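Local coordinates for protein-glutamine deamidase Cif (Burkholderia pseudomallei, PDB 3GQM) that deamidates a glutamine side chain of host NEDD8 to glutamate, shutting down cullin-RING ubiquitin ligases and inhibiting the host cell cycle, at residues A38-M41 / Q42-S45; V152-G155 / R156-H159. One frame throughout, in Å; residues are numbered along the deposited sequence.

Overall arrangement
Both contacts are local; their centres are about 27 Å apart, on opposite sides of the chain's centre, with nearest atoms about 14 Å apart. Interaction 1 is the last turn of the helix 29-42 and the residues that follow it, in the N-terminal part of the modelled chain. Interaction 2 is the hairpin turn between the sheet strands 147-154 and 159-165, and it carries H159 of the inferred active site, whose side chain is about 3 Å from those of C104 and Q179. Interaction 1 stays outside that site, although the side chain of M41 comes within about 10 Å of that of Q179.

Interaction 1: A38-M41 / Q42-S45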
loop_
_atom_site.group_PDB
_atom_site.type_symbol
_atom_site.label_atom_id
_atom_site.label_comp_id
_atom_site.label_asym_id
_atom_site.label_seq_id
_atom_site.Cartn_x
_atom_site.Cartn_y
_atom_site.Cartn_z
ATOM N N ALA A 38 -6.229 12.591 0.083
ATOM C CA ALA A 38 -5.881 13.600 -0.937
ATOM C C ALA A 38 -4.806 14.589 -0.448
ATOM O O ALA A 38 -3.842 14.816 -1.134
ATOM C CB ALA A 38 -7.131 14.385 -1.440
ATOM N N SER A 39 -4.963 15.161 0.741
ATOM C CA SER A 39 -3.955 16.117 1.200
ATOM C C SER A 39 -2.637 15.401 1.446
ATOM O O SER A 39 -1.593 15.927 1.082
ATOM C CB SER A 39 -4.404 16.906 2.438
ATOM O OG SER A 39 -4.669 16.034 3.540
ATOM N N LEU A 40 -2.675 14.203 2.016
ATOM C CA LEU A 40 -1.445 13.390 2.142
ATOM C C LEU A 40 -0.686 13.224 0.830
ATOM O O LEU A 40 0.530 13.519 0.765
ATOM C CB LEU A 40 -1.699 12.015 2.787
ATOM C CG LEU A 40 -0.358 11.240 2.926
ATOM C CD1 LEU A 40 0.502 11.717 4.120
ATOM C CD2 LEU A 40 -0.567 9.732 2.956
ATOM N N MET A 41 -1.379 12.748 -0.217
ATOM C CA MET A 41 -0.734 12.572 -1.516
ATOM C C MET A 41 -0.155 13.869 -2.118
ATOM O O MET A 41 0.913 13.841 -2.731
ATOM C CB MET A 41 -1.628 11.867 -2.543
ATOM C CG MET A 41 -2.073 10.477 -2.106
ATOM S SD MET A 41 -0.758 9.290 -2.161
ATOM C CE MET A 41 -0.458 8.862 -0.467
ATOM N N GLN A 42 -0.872 14.977 -1.967
ATOM C CA GLN A 42 -0.390 16.259 -2.520
ATOM C C GLN A 42 0.892 16.713 -1.833
ATOM O O GLN A 42 1.711 17.381 -2.434
ATOM C CB GLN A 42 -1.442 17.376 -2.347
ATOM C CG GLN A 42 -2.794 17.091 -2.991
ATOM C CD GLN A 42 -3.941 18.007 -2.497
ATOM O OE1 GLN A 42 -5.116 17.710 -2.729
ATOM N NE2 GLN A 42 -3.597 19.123 -1.835
ATOM N N SER A 43 1.068 16.366 -0.572
ATOM C CA SER A 43 2.229 16.843 0.211
ATOM C C SER A 43 3.553 16.137 -0.147
ATOM O O SER A 43 4.630 16.562 0.265
ATOM C CB SER A 43 1.956 16.634 1.687
ATOM O OG SER A 43 2.164 15.258 2.055
ATOM N N LEU A 44 3.457 15.067 -0.922
ATOM C CA LEU A 44 4.578 14.156 -1.159
ATOM C C LEU A 44 5.493 14.734 -2.228
ATOM O O LEU A 44 6.520 14.139 -2.585
ATOM C CB LEU A 44 4.034 12.798 -1.587
ATOM C CG LEU A 44 3.825 11.639 -0.591
ATOM C CD1 LEU A 44 3.600 12.024 0.864
ATOM C CD2 LEU A 44 2.730 10.740 -1.118
ATOM N N SER A 45 5.111 15.897 -2.752
ATOM C CA SER A 45 5.995 16.626 -3.648
ATOM C C SER A 45 6.964 17.387 -2.758
ATOM O O SER A 45 7.999 17.824 -3.231
ATOM C CB SER A 45 5.207 17.574 -4.570
ATOM O OG SER A 45 4.352 18.388 -3.792
#
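M41 and L44 lie side by side and point the same way from the end of helix 29-42. The end of the methionine chain meets one leucine methyl, with M41 CE 3.8 Å from L44 CD2 and M41 SD scarcely farther. The methionine chain leaves with CG beside the backbone N (chi1 -59°) and then bends at its next two torsions, which brings the sulfur and terminal methyl alongside the leucine. Both residues are buried; M41 also packs on V192, E193 and I196 of helix 192-199, and L44 on M53 of helix 47-53. The other L44 methyl, CD1, turns to the backbone and lies 3.4 Å from L40 O.

That same carbonyl receives S43 OG at 2.7 Å, a hydrogen bond from a serine hydroxyl folded back over the preceding turn. With chi1 at 78°, OG sits between its own backbone N and carbonyl carbon and can reach L40 O, while S43 N adds a weak bond to it.

Q42 runs along the outer side, its chain extended beyond CG, and lays its aliphatic part over the carbonyl of A38, with CG 3.1 Å from A38 O; its OE1 comes 4.1 Å from A38 CB. The regular bond from Q42 N to A38 O (3.1 Å) persists here, followed by a longer, more bent one from S43 N to S39 O. Beyond these, S43 N to L40 O and L44 N to M41 O are only weak, so the serine hydroxyl compensates L40 O as the helix ends, and M41 against L44 adds van der Waals packing on the buried side.

Interaction 2: V152-G155 / R156-H159; sequences VNDG and RLGH
D154 and H159 form an antiparallel hydrogen-bonded pair, D154 N reaching H159 O at 2.7 Å and H159 N reaching D154 O at 2.9 Å, and they close the hairpin between strands 147-154 and 159-165. D154 is opposed by two residues, G158 and H159, the arrangement of a G1 beta bulge, with glycine in the position of positive phi (66°).

The D154 carboxylate gathers the turn's bonds. R156 grips it side-on, each of two nitrogens taking one oxygen: NE meets OD1 at 2.9 Å in an almost straight bond (177°), and NH2 meets OD2 at 2.8 Å. Both donors come on the syn sides but out of the carboxylate plane, in keeping with the 41° between the two flat groups. The arginine chain bends at chi2 and chi3, which brings the guanidinium back alongside the carboxylate, and its NH2 also bonds to the carbonyl of L212.

OD1 has two further donors, both from the turn backbone. R156 N approaches nearly along the C-O axis, whereas L157 N comes from above the carboxylate plane. Four N-H groups, three on OD1 and one on OD2, thus fix the rotation of this buried carboxylate, and the neighbouring positive charge would be expected to favour its ionised form. L157 lays its branches against the same group and also packs on L229 and L233 of helix 222-233.

H159 shares the D154 face of the sheet. Its ring belongs to the inferred active site, and its NE2 is hydrogen-bonded to Q179 OE1. Beside the salt bridge, L157 CD1 lies 3.5 Å from D154 OD1.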
loop_
_atom_site.group_PDB
_atom_site.type_symbol
_atom_site.label_atom_id
_atom_site.label_comp_id
_atom_site.label_asym_id
_atom_site.label_seq_id
_atom_site.Cartn_x
_atom_site.Cartn_y
_atom_site.Cartn_z
ATOM N N VAL A 152 -1.720 -7.314 2.086
ATOM C CA VAL A 152 -1.737 -8.520 1.294
ATOM C C VAL A 152 -0.430 -8.693 0.596
ATOM O O VAL A 152 0.072 -7.784 -0.114
ATOM C CB VAL A 152 -2.914 -8.495 0.231
ATOM C CG1 VAL A 152 -2.960 -9.807 -0.611
ATOM C CG2 VAL A 152 -4.206 -8.285 0.924
ATOM N N ASN A 153 0.102 -9.888 0.777
ATOM C CA ASN A 153 1.274 -10.316 0.089
ATOM C C ASN A 153 0.899 -11.432 -0.921
ATOM O O ASN A 153 0.793 -12.608 -0.588
ATOM C CB ASN A 153 2.359 -10.733 1.112
ATOM C CG ASN A 153 3.698 -10.984 0.446
ATOM O OD1 ASN A 153 3.755 -11.329 -0.722
ATOM N ND2 ASN A 153 4.773 -10.820 1.189
ATOM N N ASP A 154 0.684 -11.020 -2.166
ATOM C CA ASP A 154 0.180 -11.899 -3.204
ATOM C C ASP A 154 1.254 -12.469 -4.107
ATOM O O ASP A 154 1.662 -11.793 -5.070
ATOM C CB ASP A 154 -0.859 -11.137 -4.065
ATOM C CG ASP A 154 -1.718 -12.094 -4.911
ATOM O OD1 ASP A 154 -1.124 -13.011 -5.577
ATOM O OD2 ASP A 154 -2.975 -11.940 -4.870
ATOM N N GLY A 155 1.705 -13.712 -3.813
ATOM C CA GLY A 155 2.704 -14.453 -4.651
ATOM C C GLY A 155 2.308 -14.805 -6.105
ATOM O O GLY A 155 3.166 -15.053 -6.972
ATOM N N ARG A 156 1.013 -14.798 -6.409
ATOM C CA ARG A 156 0.572 -15.201 -7.740
ATOM C C ARG A 156 0.873 -14.018 -8.606
ATOM O O ARG A 156 1.431 -14.105 -9.716
ATOM C CB ARG A 156 -0.951 -15.520 -7.727
ATOM C CG ARG A 156 -1.301 -16.863 -7.044
ATOM C CD ARG A 156 -1.810 -16.722 -5.610
ATOM N NE ARG A 156 -2.603 -15.498 -5.496
ATOM C CZ ARG A 156 -3.919 -15.434 -5.325
ATOM N NH1 ARG A 156 -4.638 -16.534 -5.182
ATOM N NH2 ARG A 156 -4.506 -14.236 -5.251
ATOM N N LEU A 157 0.539 -12.869 -8.040
ATOM C CA LEU A 157 0.731 -11.584 -8.691
ATOM C C LEU A 157 2.140 -11.077 -8.495
ATOM O O LEU A 157 2.628 -10.287 -9.280
ATOM C CB LEU A 157 -0.288 -10.581 -8.102
ATOM C CG LEU A 157 -1.745 -10.568 -8.609
ATOM C CD1 LEU A 157 -2.435 -11.924 -8.654
ATOM C CD2 LEU A 157 -2.621 -9.662 -7.765
ATOM N N GLY A 158 2.815 -11.531 -7.444
ATOM C CA GLY A 158 4.088 -10.902 -7.032
ATOM C C GLY A 158 3.834 -9.459 -6.553
ATOM O O GLY A 158 4.590 -8.550 -6.895
ATOM N N HIS A 159 2.793 -9.254 -5.749
ATOM C CA HIS A 159 2.320 -7.888 -5.443
ATOM C C HIS A 159 1.916 -7.797 -4.006
ATOM O O HIS A 159 1.440 -8.749 -3.432
ATOM C CB HIS A 159 1.151 -7.527 -6.387
ATOM C CG HIS A 159 0.655 -6.105 -6.308
ATOM N ND1 HIS A 159 1.491 -5.001 -6.244
ATOM C CD2 HIS A 159 -0.605 -5.612 -6.414
ATOM C CE1 HIS A 159 0.764 -3.897 -6.257
ATOM N NE2 HIS A 159 -0.519 -4.239 -6.340
#